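Local structure of putative oxidoreductase molybdopterin-binding subunit (Sulfolobus tokodaii, 4ZOH) at residues A[31-36]-A[240-245]; A[35-40]-A[79-84]; A[46-51]-A[98-103]; A[56-61]-A[69-74]. The protein probably serves as the molybdenum-cofactor subunit of a xanthine dehydrogenase/aldehyde oxidase-type enzyme, holding a pterin cytosine dinucleotide. One frame throughout, in Å; residues are numbered along the deposited sequence.

Interaction 1 of 4, residues A[31-36]-A[240-245]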
loop_
_atom_site.group_PDB
_atom_site.type_symbol
_atom_site.label_atom_id
_atom_site.label_comp_id
_atom_site.label_asym_id
_atom_site.label_seq_id
_atom_site.Cartn_x
_atom_site.Cartn_y
_atom_site.Cartn_z
ATOM N N THR A 31 8.963 1.044 5.615
ATOM C CA THR A 31 9.587 1.866 4.579
ATOM C C THR A 31 10.653 2.765 5.177
ATOM O O THR A 31 10.400 3.413 6.177
ATOM C CB THR A 31 8.528 2.756 3.869
ATOM O OG1 THR A 31 7.616 1.898 3.123
ATOM C CG2 THR A 31 9.252 3.709 2.905
ATOM N N LEU A 32 11.831 2.760 4.577
ATOM C CA LEU A 32 12.916 3.630 4.967
ATOM C C LEU A 32 13.028 4.817 3.976
ATOM O O LEU A 32 12.544 4.729 2.831
ATOM C CB LEU A 32 14.255 2.844 4.968
ATOM C CG LEU A 32 14.395 1.697 5.992
ATOM C CD1 LEU A 32 15.680 0.898 5.760
ATOM C CD2 LEU A 32 14.436 2.310 7.362
ATOM N N PHE A 33 13.644 5.912 4.418
ATOM C CA PHE A 33 13.798 7.088 3.565
ATOM C C PHE A 33 15.230 7.231 3.103
ATOM O O PHE A 33 16.156 7.046 3.897
ATOM C CB PHE A 33 13.300 8.364 4.247
ATOM C CG PHE A 33 13.104 9.476 3.281
ATOM C CD1 PHE A 33 14.162 10.384 2.998
ATOM C CD2 PHE A 33 11.875 9.568 2.531
ATOM C CE1 PHE A 33 13.982 11.392 2.048
ATOM C CE2 PHE A 33 11.709 10.570 1.569
ATOM C CZ PHE A 33 12.759 11.495 1.343
ATOM N N VAL A 34 15.388 7.551 1.818
ATOM C CA VAL A 34 16.690 7.626 1.116
ATOM C C VAL A 34 16.926 9.060 0.633
ATOM O O VAL A 34 16.059 9.646 -0.020
ATOM C CB VAL A 34 16.699 6.606 -0.058
ATOM C CG1 VAL A 34 17.981 6.618 -0.903
ATOM C CG2 VAL A 34 16.461 5.176 0.469
ATOM N N ALA A 35 18.092 9.623 0.933
ATOM C CA ALA A 35 18.477 10.914 0.358
ATOM C C ALA A 35 19.862 10.766 -0.265
ATOM O O ALA A 35 20.662 9.921 0.192
ATOM C CB ALA A 35 18.430 12.006 1.439
ATOM N N PHE A 36 20.150 11.573 -1.293
ATOM C CA PHE A 36 21.445 11.582 -1.922
ATOM C C PHE A 36 22.291 12.783 -1.517
ATOM O O PHE A 36 21.787 13.902 -1.458
ATOM C CB PHE A 36 21.324 11.465 -3.440
ATOM C CG PHE A 36 20.706 10.188 -3.876
ATOM C CD1 PHE A 36 21.504 9.166 -4.473
ATOM C CD2 PHE A 36 19.312 9.964 -3.695
ATOM C CE1 PHE A 36 20.956 7.963 -4.878
ATOM C CE2 PHE A 36 18.764 8.738 -4.115
ATOM C CZ PHE A 36 19.573 7.737 -4.689
ATOM N N LYS A 240 11.949 4.632 0.132
ATOM C CA LYS A 240 11.287 5.788 -0.470
ATOM C C LYS A 240 12.331 6.866 -0.735
ATOM O O LYS A 240 13.081 7.269 0.172
ATOM C CB LYS A 240 10.228 6.365 0.517
ATOM C CG LYS A 240 9.566 7.680 0.104
ATOM C CD LYS A 240 8.513 7.444 -1.017
ATOM C CE LYS A 240 7.228 6.724 -0.555
ATOM N NZ LYS A 240 6.511 7.643 0.425
ATOM N N TRP A 241 12.364 7.340 -1.968
ATOM C CA TRP A 241 13.221 8.448 -2.266
ATOM C C TRP A 241 12.352 9.641 -2.772
ATOM O O TRP A 241 11.598 9.477 -3.781
ATOM C CB TRP A 241 14.168 8.042 -3.398
ATOM C CG TRP A 241 14.850 9.284 -4.004
ATOM C CD1 TRP A 241 15.640 10.174 -3.361
ATOM C CD2 TRP A 241 14.713 9.785 -5.353
ATOM N NE1 TRP A 241 16.072 11.170 -4.251
ATOM C CE2 TRP A 241 15.526 10.934 -5.468
ATOM C CE3 TRP A 241 14.027 9.339 -6.490
ATOM C CZ2 TRP A 241 15.637 11.685 -6.690
ATOM C CZ3 TRP A 241 14.192 10.047 -7.715
ATOM C CH2 TRP A 241 14.971 11.219 -7.783
ATOM N N VAL A 242 12.467 10.803 -2.122
ATOM C CA VAL A 242 11.835 12.027 -2.665
ATOM C C VAL A 242 12.819 13.192 -2.507
ATOM O O VAL A 242 13.103 13.582 -1.418
ATOM C CB VAL A 242 10.492 12.383 -2.005
ATOM C CG1 VAL A 242 9.875 13.644 -2.656
ATOM C CG2 VAL A 242 9.525 11.211 -2.077
ATOM N N PRO A 243 13.333 13.734 -3.611
ATOM C CA PRO A 243 14.240 14.904 -3.547
ATOM C C PRO A 243 13.534 16.155 -3.043
ATOM O O PRO A 243 12.284 16.299 -3.213
ATOM C CB PRO A 243 14.691 15.077 -5.008
ATOM C CG PRO A 243 13.492 14.565 -5.761
ATOM C CD PRO A 243 12.967 13.409 -4.999
ATOM N N THR A 244 14.281 17.041 -2.406
ATOM C CA THR A 244 13.744 18.390 -2.187
ATOM C C THR A 244 13.654 19.136 -3.540
ATOM O O THR A 244 14.240 18.708 -4.585
ATOM C CB THR A 244 14.630 19.199 -1.257
ATOM O OG1 THR A 244 15.826 19.506 -1.967
ATOM C CG2 THR A 244 14.951 18.404 0.074
ATOM N N ARG A 245 12.931 20.242 -3.560
ATOM C CA ARG A 245 12.781 20.984 -4.851
ATOM C C ARG A 245 14.150 21.641 -5.223
ATOM O O ARG A 245 14.486 21.736 -6.397
ATOM C CB ARG A 245 11.650 22.063 -4.742
ATOM C CG ARG A 245 11.529 23.009 -5.940
ATOM C CD ARG A 245 11.313 22.290 -7.266
ATOM N NE ARG A 245 10.018 21.637 -7.140
ATOM C CZ ARG A 245 9.328 21.058 -8.115
ATOM N NH1 ARG A 245 9.857 20.940 -9.343
ATOM N NH2 ARG A 245 8.119 20.527 -7.834
HETATM O O HOH W 1 15.732 12.349 -0.734
HETATM O O HOH W 2 17.790 13.028 -2.552
#
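F33 and K240 pair in parallel strands: K240 N donates to L32 O at 2.8 Å in a nearly straight bond (177°), and V34 N donates to K240 O, also at 2.8 Å but more bent. Water 1 donates to both V34 O and V242 O, and water 2 accepts from F36 N and W241 NE1. W241 and F36 make the aromatic part of the contact. With W241 CG anti to its backbone N (chi1 165°), the five-membered ring presents its face to the edge of F36, a T-shaped pair with planes 83° apart; F36 CE2 comes within 3.5 Å of W241 CD1. At the indole edge V34 O lies 3.4 Å from W241 CD1. F33 and K240 carry as much on their side of the sheet: K240 O sits over one face of the F33 ring, offset to its rim, and V242 O lies at the ring edge, 3.5 Å from F33 CZ. K240 CG packs on F33 CD2 at 3.8 Å, and its folded chain carries NZ away to salt bridges with D24 and E27. This is the parallel pairing of strands 32-38 and 239-241 within a mixed sheet, where the a/b hammerhead region joins the molybdopterin-binding region.

Interaction 2 of 4, residues A[35-40]-A[79-84]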
loop_
_atom_site.group_PDB
_atom_site.type_symbol
_atom_site.label_atom_id
_atom_site.label_comp_id
_atom_site.label_asym_id
_atom_site.label_seq_id
_atom_site.Cartn_x
_atom_site.Cartn_y
_atom_site.Cartn_z
ATOM N N ALA A 35 18.092 9.623 0.933
ATOM C CA ALA A 35 18.477 10.914 0.358
ATOM C C ALA A 35 19.862 10.766 -0.265
ATOM O O ALA A 35 20.662 9.921 0.192
ATOM C CB ALA A 35 18.430 12.006 1.439
ATOM N N PHE A 36 20.150 11.573 -1.293
ATOM C CA PHE A 36 21.445 11.582 -1.922
ATOM C C PHE A 36 22.291 12.783 -1.517
ATOM O O PHE A 36 21.787 13.902 -1.458
ATOM C CB PHE A 36 21.324 11.465 -3.440
ATOM C CG PHE A 36 20.706 10.188 -3.876
ATOM C CD1 PHE A 36 21.504 9.166 -4.473
ATOM C CD2 PHE A 36 19.312 9.964 -3.695
ATOM C CE1 PHE A 36 20.956 7.963 -4.878
ATOM C CE2 PHE A 36 18.764 8.738 -4.115
ATOM C CZ PHE A 36 19.573 7.737 -4.689
ATOM N N VAL A 37 23.570 12.529 -1.194
ATOM C CA VAL A 37 24.604 13.575 -1.060
ATOM C C VAL A 37 25.006 13.912 -2.482
ATOM O O VAL A 37 25.173 13.005 -3.319
ATOM C CB VAL A 37 25.859 13.089 -0.249
ATOM C CG1 VAL A 37 26.892 14.225 -0.049
ATOM C CG2 VAL A 37 25.439 12.520 1.116
ATOM N N ARG A 38 25.101 15.205 -2.774
ATOM C CA ARG A 38 25.425 15.674 -4.172
ATOM C C ARG A 38 26.714 16.513 -4.238
ATOM O O ARG A 38 27.093 17.145 -3.217
ATOM C CB ARG A 38 24.257 16.518 -4.709
ATOM C CG ARG A 38 23.036 15.633 -5.001
ATOM C CD ARG A 38 21.779 16.507 -5.183
ATOM N NE ARG A 38 20.581 15.692 -5.171
ATOM C CZ ARG A 38 20.153 14.910 -6.130
ATOM N NH1 ARG A 38 20.772 14.811 -7.284
ATOM N NH2 ARG A 38 19.005 14.235 -5.941
ATOM N N SER A 39 27.390 16.482 -5.394
ATOM C CA SER A 39 28.647 17.235 -5.560
ATOM C C SER A 39 28.399 18.710 -5.316
ATOM O O SER A 39 27.416 19.312 -5.871
ATOM C CB SER A 39 29.259 17.032 -6.927
ATOM O OG SER A 39 30.525 17.677 -6.943
ATOM N N LYS A 40 29.233 19.304 -4.469
ATOM C CA LYS A 40 29.226 20.766 -4.396
ATOM C C LYS A 40 30.197 21.390 -5.404
ATOM O O LYS A 40 30.276 22.594 -5.506
ATOM C CB LYS A 40 29.456 21.272 -2.992
ATOM C CG LYS A 40 30.868 20.984 -2.529
ATOM C CD LYS A 40 31.328 22.055 -1.538
ATOM C CE LYS A 40 31.581 21.494 -0.159
ATOM N NZ LYS A 40 31.594 22.588 0.874
ATOM N N PRO A 79 24.801 13.028 -7.732
ATOM C CA PRO A 79 24.890 12.139 -6.557
ATOM C C PRO A 79 26.300 11.477 -6.380
ATOM O O PRO A 79 26.885 10.864 -7.339
ATOM C CB PRO A 79 23.813 11.060 -6.838
ATOM C CG PRO A 79 22.967 11.586 -7.938
ATOM C CD PRO A 79 23.847 12.521 -8.755
ATOM N N ILE A 80 26.810 11.637 -5.174
ATOM C CA ILE A 80 28.121 11.087 -4.806
ATOM C C ILE A 80 28.057 10.115 -3.617
ATOM O O ILE A 80 29.016 9.364 -3.362
ATOM C CB ILE A 80 29.180 12.226 -4.604
ATOM C CG1 ILE A 80 28.745 13.204 -3.526
ATOM C CG2 ILE A 80 29.397 12.890 -5.954
ATOM C CD1 ILE A 80 29.824 14.206 -3.099
ATOM N N ALA A 81 26.915 10.097 -2.931
ATOM C CA ALA A 81 26.692 9.221 -1.779
ATOM C C ALA A 81 25.183 9.079 -1.546
ATOM O O ALA A 81 24.398 9.966 -1.980
ATOM C CB ALA A 81 27.342 9.832 -0.529
ATOM N N ILE A 82 24.787 8.014 -0.840
ATOM C CA ILE A 82 23.357 7.729 -0.546
ATOM C C ILE A 82 23.228 7.485 0.954
ATOM O O ILE A 82 23.977 6.650 1.490
ATOM C CB ILE A 82 22.805 6.494 -1.267
ATOM C CG1 ILE A 82 23.182 6.439 -2.736
ATOM C CG2 ILE A 82 21.294 6.439 -1.080
ATOM C CD1 ILE A 82 24.324 5.516 -3.068
ATOM N N VAL A 83 22.344 8.224 1.644
ATOM C CA VAL A 83 22.113 7.944 3.007
ATOM C C VAL A 83 20.738 7.290 3.148
ATOM O O VAL A 83 19.804 7.585 2.328
ATOM C CB VAL A 83 22.257 9.138 3.929
ATOM C CG1 VAL A 83 23.621 9.871 3.692
ATOM C CG2 VAL A 83 21.091 10.118 3.862
ATOM N N ILE A 84 20.613 6.431 4.188
ATOM C CA ILE A 84 19.338 5.749 4.549
ATOM C C ILE A 84 18.966 5.991 6.015
ATOM O O ILE A 84 19.815 5.883 6.918
ATOM C CB ILE A 84 19.370 4.258 4.202
ATOM C CG1 ILE A 84 20.013 4.091 2.810
ATOM C CG2 ILE A 84 17.951 3.632 4.343
ATOM C CD1 ILE A 84 19.588 2.934 1.948
#
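Chi1 of -63° sets the F36 ring opposite its own carbonyl carbon and side by side with I82, whose own first torsion (chi1 -46°) sends CG2 over one face of that ring. This CH-pi contact puts I82 CG2 4.2 Å from the F36 ring centroid, only 16° off the normal. I82 CG1 is tight against F36 CE1 at 3.4 Å, and P79 CB reaches F36 CD1 at 3.8 Å. With the ring cut back to an alanine here, I82 CG2 is likely to lose the face it packs on, and a gap would probably open between I82 and P79. On the opposite side of the antiparallel pair V37 CB meets A81 CB at 3.6 Å, while the V37 and V83 side chains cross at about a right angle, V37 CG2 meeting V83 CG1. The ladder is regular from A35 to V37, then slips by one residue: V37 O accepts from I80 N at 2.8 Å and weakly from A81 N at 3.4 Å, a classic beta bulge in which both residues face V37. The extended R38 chain crosses P79 obliquely, R38 NH1 4.0 Å from P79 CG; NH1 is held by G77 O, while E247 and E224 take NE and NH2 as salt bridges. Helix 223-235 covers the F36 and I82 face through A227 and L231, helix 88-95 packs on A35, V37 and V83 with Y92, L94 and I95, and strand 54-56 lies beyond I82.

Interaction 3 of 4, residues A[46-51]-A[98-103]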
loop_
_atom_site.group_PDB
_atom_site.type_symbol
_atom_site.label_atom_id
_atom_site.label_comp_id
_atom_site.label_asym_id
_atom_site.label_seq_id
_atom_site.Cartn_x
_atom_site.Cartn_y
_atom_site.Cartn_z
ATOM N N ILE A 46 36.775 12.452 -5.891
ATOM C CA ILE A 46 36.073 12.267 -4.615
ATOM C C ILE A 46 36.454 10.993 -3.842
ATOM O O ILE A 46 36.663 9.940 -4.450
ATOM C CB ILE A 46 34.512 12.281 -4.818
ATOM C CG1 ILE A 46 34.105 11.421 -6.020
ATOM C CG2 ILE A 46 33.976 13.735 -4.901
ATOM C CD1 ILE A 46 32.739 10.741 -5.849
ATOM N N LYS A 47 36.454 11.110 -2.523
ATOM C CA LYS A 47 36.501 9.952 -1.593
ATOM C C LYS A 47 35.441 10.190 -0.586
ATOM O O LYS A 47 35.345 11.286 -0.006
ATOM C CB LYS A 47 37.835 9.816 -0.822
ATOM C CG LYS A 47 38.855 8.929 -1.501
ATOM C CD LYS A 47 39.968 8.494 -0.539
ATOM C CE LYS A 47 39.742 7.055 -0.038
ATOM N NZ LYS A 47 40.538 6.699 1.180
ATOM N N VAL A 48 34.628 9.170 -0.413
ATOM C CA VAL A 48 33.539 9.243 0.512
ATOM C C VAL A 48 33.723 8.117 1.487
ATOM O O VAL A 48 33.875 6.981 1.073
ATOM C CB VAL A 48 32.155 9.041 -0.163
ATOM C CG1 VAL A 48 31.105 9.485 0.805
ATOM C CG2 VAL A 48 32.023 9.796 -1.466
ATOM N N LYS A 49 33.706 8.440 2.774
ATOM C CA LYS A 49 33.801 7.423 3.798
ATOM C C LYS A 49 32.454 6.664 3.922
ATOM O O LYS A 49 31.418 7.263 4.350
ATOM C CB LYS A 49 34.146 8.058 5.134
ATOM C CG LYS A 49 34.577 6.991 6.105
ATOM C CD LYS A 49 35.053 7.596 7.401
ATOM C CE LYS A 49 35.578 6.498 8.302
ATOM N NZ LYS A 49 35.114 6.790 9.671
ATOM N N LYS A 50 32.478 5.381 3.518
ATOM C CA LYS A 50 31.351 4.440 3.712
ATOM C C LYS A 50 31.249 4.210 5.215
ATOM O O LYS A 50 32.275 4.041 5.888
ATOM C CB LYS A 50 31.547 3.159 2.889
ATOM C CG LYS A 50 30.499 2.058 3.022
ATOM C CD LYS A 50 30.700 1.073 1.869
ATOM C CE LYS A 50 29.990 -0.265 2.060
ATOM N NZ LYS A 50 28.518 -0.164 1.896
ATOM N N GLU A 51 30.018 4.321 5.727
ATOM C CA GLU A 51 29.686 4.326 7.187
ATOM C C GLU A 51 28.271 3.800 7.387
ATOM O O GLU A 51 27.566 3.557 6.414
ATOM C CB GLU A 51 29.844 5.700 7.804
ATOM C CG GLU A 51 31.283 6.174 7.806
ATOM C CD GLU A 51 31.540 7.248 8.841
ATOM O OE1 GLU A 51 31.935 8.374 8.466
ATOM O OE2 GLU A 51 31.340 6.968 10.040
ATOM N N VAL A 98 27.937 13.046 6.383
ATOM C CA VAL A 98 28.716 12.324 5.393
ATOM C C VAL A 98 30.051 13.060 5.226
ATOM O O VAL A 98 30.097 14.265 5.396
ATOM C CB VAL A 98 27.978 12.147 4.078
ATOM C CG1 VAL A 98 28.792 11.302 3.093
ATOM C CG2 VAL A 98 26.601 11.505 4.316
ATOM N N GLU A 99 31.112 12.301 4.959
ATOM C CA GLU A 99 32.487 12.765 4.936
ATOM C C GLU A 99 33.038 12.594 3.540
ATOM O O GLU A 99 33.287 11.481 3.066
ATOM C CB GLU A 99 33.356 11.964 5.937
ATOM C CG GLU A 99 33.430 12.556 7.352
ATOM C CD GLU A 99 34.086 11.580 8.355
ATOM O OE1 GLU A 99 35.185 11.022 8.047
ATOM O OE2 GLU A 99 33.486 11.338 9.434
ATOM N N VAL A 100 33.201 13.717 2.851
ATOM C CA VAL A 100 33.584 13.666 1.428
ATOM C C VAL A 100 34.909 14.355 1.295
ATOM O O VAL A 100 35.112 15.438 1.841
ATOM C CB VAL A 100 32.558 14.367 0.481
ATOM C CG1 VAL A 100 33.026 14.210 -0.953
ATOM C CG2 VAL A 100 31.138 13.783 0.694
ATOM N N GLU A 101 35.794 13.727 0.567
ATOM C CA GLU A 101 37.041 14.382 0.318
ATOM C C GLU A 101 37.085 14.720 -1.182
ATOM O O GLU A 101 37.014 13.825 -2.074
ATOM C CB GLU A 101 38.231 13.541 0.850
ATOM C CG GLU A 101 39.550 13.718 0.065
ATOM C CD GLU A 101 40.577 12.566 0.226
ATOM O OE1 GLU A 101 41.087 12.054 -0.818
ATOM O OE2 GLU A 101 40.862 12.166 1.387
ATOM N N TYR A 102 37.197 16.023 -1.447
ATOM C CA TYR A 102 37.259 16.561 -2.812
ATOM C C TYR A 102 38.671 16.994 -3.267
ATOM O O TYR A 102 39.366 17.656 -2.546
ATOM C CB TYR A 102 36.365 17.802 -2.900
ATOM C CG TYR A 102 34.837 17.644 -2.729
ATOM C CD1 TYR A 102 34.031 17.257 -3.806
ATOM C CD2 TYR A 102 34.205 18.020 -1.538
ATOM C CE1 TYR A 102 32.617 17.225 -3.672
ATOM C CE2 TYR A 102 32.822 17.969 -1.388
ATOM C CZ TYR A 102 32.037 17.571 -2.483
ATOM O OH TYR A 102 30.672 17.558 -2.372
ATOM N N GLU A 103 39.039 16.629 -4.474
ATOM C CA GLU A 103 40.158 17.255 -5.187
ATOM C C GLU A 103 39.634 18.023 -6.400
ATOM O O GLU A 103 39.292 17.409 -7.408
ATOM C CB GLU A 103 41.166 16.184 -5.630
ATOM C CG GLU A 103 41.854 15.559 -4.428
ATOM C CD GLU A 103 42.557 14.241 -4.742
ATOM O OE1 GLU A 103 42.823 13.879 -5.945
ATOM O OE2 GLU A 103 42.880 13.605 -3.721
HETATM O O HOH W 3 30.884 9.504 5.514
#
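K47 and E101 form the hydrogen-bonded pair of two strands that run antiparallel, their axes at 172°. K47 N donates to E101 O at 2.8 Å, in the carbonyl plane and on a lone pair; the return bond from E101 N to K47 O is modelled too short to carry weight. Two residues further along, beyond the non-hydrogen-bonded pair V48–V100, K49 N donates to E99 O at 3.1 Å. On one face apolar groups interleave: I46 CG2 lies 3.7 Å from Y102 CD1, and V48 CG1, anti to the backbone N (chi1 -166°), reaches V98 CG1 at 3.7 Å. V100 CG1 stands over the centre of the Y102 ring, its neighbour but one, so that I46, V100 and Y102 make a single apolar patch. The other face is charged and exposed. K47 and E101 lie side by side, but K47 NZ stays 5.5 Å from E101 OE2, leaving the aliphatic chain rather than the ammonium to touch. K49 likewise meets E99 with its aliphatic chain, K49 CD 3.5 Å from E99 OE1. E51 crosses E99 with carboxylate planes 74° apart; their like charges are probably eased by K49 NZ, which makes a long salt bridge to E51 OE1. Water 3 bridges the two backbones, donating to K49 O and accepting from E99 N. Further out, Y102 OH bonds K40 N and its ring meets Y41 edge-to-face, while I80 supports I46, V100 and Y102 from strand 79-85. The pair belongs to a three-stranded antiparallel sheet of the a/b hammerhead region, strand 44-48 in the middle and 100-104 at one edge.

Interaction 4 of 4, residues A[56-61]-A[69-74]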
loop_
_atom_site.group_PDB
_atom_site.type_symbol
_atom_site.label_atom_id
_atom_site.label_comp_id
_atom_site.label_asym_id
_atom_site.label_seq_id
_atom_site.Cartn_x
_atom_site.Cartn_y
_atom_site.Cartn_z
ATOM N N THR A 56 27.908 4.417 -1.069
ATOM C CA THR A 56 28.642 5.276 -1.996
ATOM C C THR A 56 28.430 4.713 -3.368
ATOM O O THR A 56 27.793 3.666 -3.516
ATOM C CB THR A 56 30.180 5.289 -1.695
ATOM O OG1 THR A 56 30.681 4.015 -2.037
ATOM C CG2 THR A 56 30.451 5.569 -0.234
ATOM N N GLY A 57 29.035 5.349 -4.361
ATOM C CA GLY A 57 28.893 4.863 -5.703
ATOM C C GLY A 57 29.407 3.467 -5.874
ATOM O O GLY A 57 28.991 2.777 -6.810
ATOM N N GLU A 58 30.356 3.059 -5.030
ATOM C CA GLU A 58 30.946 1.683 -5.139
ATOM C C GLU A 58 29.922 0.621 -4.853
ATOM O O GLU A 58 30.009 -0.457 -5.386
ATOM C CB GLU A 58 32.161 1.481 -4.173
ATOM C CG GLU A 58 33.331 2.455 -4.439
ATOM C CD GLU A 58 34.073 2.256 -5.784
ATOM O OE1 GLU A 58 33.795 1.308 -6.586
ATOM O OE2 GLU A 58 34.988 3.087 -6.056
ATOM N N ASP A 59 28.944 0.956 -4.020
ATOM C CA ASP A 59 27.821 0.069 -3.752
ATOM C C ASP A 59 26.860 -0.064 -4.911
ATOM O O ASP A 59 26.067 -0.992 -4.936
ATOM C CB ASP A 59 27.061 0.539 -2.519
ATOM C CG ASP A 59 27.909 0.510 -1.277
ATOM O OD1 ASP A 59 28.551 -0.512 -1.024
ATOM O OD2 ASP A 59 27.917 1.477 -0.507
ATOM N N ILE A 60 26.925 0.864 -5.864
ATOM C CA ILE A 60 25.990 0.910 -6.962
ATOM C C ILE A 60 26.566 0.509 -8.326
ATOM O O ILE A 60 25.967 -0.270 -9.091
ATOM C CB ILE A 60 25.327 2.319 -7.044
ATOM C CG1 ILE A 60 24.793 2.776 -5.648
ATOM C CG2 ILE A 60 24.193 2.315 -8.075
ATOM C CD1 ILE A 60 23.699 1.888 -5.060
ATOM N N ASN A 61 27.693 1.099 -8.694
ATOM C CA ASN A 61 28.232 0.860 -10.012
ATOM C C ASN A 61 29.815 0.851 -9.879
ATOM O O ASN A 61 30.495 1.715 -10.460
ATOM C CB ASN A 61 27.648 1.889 -11.032
ATOM C CG ASN A 61 27.633 3.309 -10.485
ATOM O OD1 ASN A 61 26.550 3.874 -10.180
ATOM N ND2 ASN A 61 28.825 3.907 -10.332
ATOM N N ALA A 69 28.605 8.803 -9.061
ATOM C CA ALA A 69 30.031 9.016 -9.199
ATOM C C ALA A 69 30.680 8.254 -8.070
ATOM O O ALA A 69 30.158 8.277 -6.914
ATOM C CB ALA A 69 30.391 10.461 -9.115
ATOM N N THR A 70 31.793 7.577 -8.416
ATOM C CA THR A 70 32.663 6.805 -7.443
ATOM C C THR A 70 34.021 7.448 -7.181
ATOM O O THR A 70 34.321 7.753 -6.044
ATOM C CB THR A 70 32.903 5.374 -7.911
ATOM O OG1 THR A 70 33.390 5.426 -9.244
ATOM C CG2 THR A 70 31.626 4.582 -7.923
ATOM N N LYS A 71 34.811 7.706 -8.236
ATOM C CA LYS A 71 36.111 8.474 -8.148
ATOM C C LYS A 71 36.059 9.918 -8.607
ATOM O O LYS A 71 36.871 10.766 -8.145
ATOM C CB LYS A 71 37.196 7.866 -9.025
ATOM C CG LYS A 71 36.979 6.464 -9.506
ATOM C CD LYS A 71 37.640 5.486 -8.573
ATOM C CE LYS A 71 37.921 4.205 -9.344
ATOM N NZ LYS A 71 37.994 3.118 -8.337
ATOM N N GLU A 72 35.144 10.208 -9.545
ATOM C CA GLU A 72 35.163 11.505 -10.194
ATOM C C GLU A 72 33.738 12.030 -10.477
ATOM O O GLU A 72 32.974 11.406 -11.249
ATOM C CB GLU A 72 35.984 11.416 -11.485
ATOM C CG GLU A 72 36.398 12.780 -12.103
ATOM C CD GLU A 72 37.142 12.581 -13.436
ATOM O OE1 GLU A 72 37.795 11.518 -13.605
ATOM O OE2 GLU A 72 37.047 13.454 -14.343
ATOM N N THR A 73 33.429 13.166 -9.854
ATOM C CA THR A 73 32.180 13.859 -10.080
ATOM C C THR A 73 32.322 14.962 -11.140
ATOM O O THR A 73 33.275 15.753 -11.058
ATOM C CB THR A 73 31.591 14.433 -8.785
ATOM O OG1 THR A 73 30.337 15.070 -9.106
ATOM C CG2 THR A 73 32.510 15.419 -8.122
ATOM N N THR A 74 31.345 15.022 -12.065
ATOM C CA THR A 74 31.314 15.901 -13.208
ATOM C C THR A 74 30.282 17.056 -13.285
ATOM O O THR A 74 30.192 17.693 -14.357
ATOM C CB THR A 74 31.210 15.108 -14.483
ATOM O OG1 THR A 74 30.133 14.171 -14.366
ATOM C CG2 THR A 74 32.532 14.328 -14.757
HETATM O O HOH W 4 30.525 7.666 -4.304
HETATM O O HOH W 5 34.691 2.737 -8.692
#
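T70 drives its methyl into the turn at G57, with T70 CG2 3.2 Å from G57 C, a tight approach. G57, with no side chain, lets both T70 CG2 and A69 O come close, G57 CA lying 3.8 Å from A69 O. E58 crosses T70 at about a right angle: chi2 of -67° bends its chain back so that E58 OE2 comes 3.6 Å from T70 CB. K71, also roughly perpendicular to E58, brings NZ within 3.8 Å of E58 OE2, a long salt bridge that water 5 supplements with weak bonds to both groups. Were a glutamine in the place of E58, the K71 ammonium would probably be left without its charged mate. The receiving loop is itself ordered by an ST turn, in which T56 OG1 accepts from E58 N at 3.2 Å, and by G57 O, which accepts from both I60 N and N61 N. Further along the loop, N61 crosses T70 at a slant, N61 ND2 3.8 Å from T70 CG2, while the amide nitrogen bonds I68 O. T70 OG1 bonds K64 O, which probably helps keep the methyl turned toward G57. Between the backbones, water 4 accepts from G57 N at 2.8 Å and donates to A69 O.

How the interactions relate
Interactions 1 and 2 share A35 and F36, their centres 10 Å apart: strand 32-38 pairs with 239-241 on one side and 79-85 on the other in a single mixed sheet. Interaction 3 belongs to a second, three-stranded sheet, which strand 72-73 of interaction 4 also joins. V98 packing on V37 and V83, and Y102 OH bonding K40 N, tie interactions 2 and 3. Interaction 4 touches both, through A69 N to P79 O and a D59–K50 salt bridge. Along the chain, interactions 2 and 3 alternate and enclose interaction 4, all within the a/b hammerhead region. Interaction 1 encloses 3 and 4 and alone pairs a hammerhead strand with one of the molybdopterin-binding region, so the shared sheet spans both.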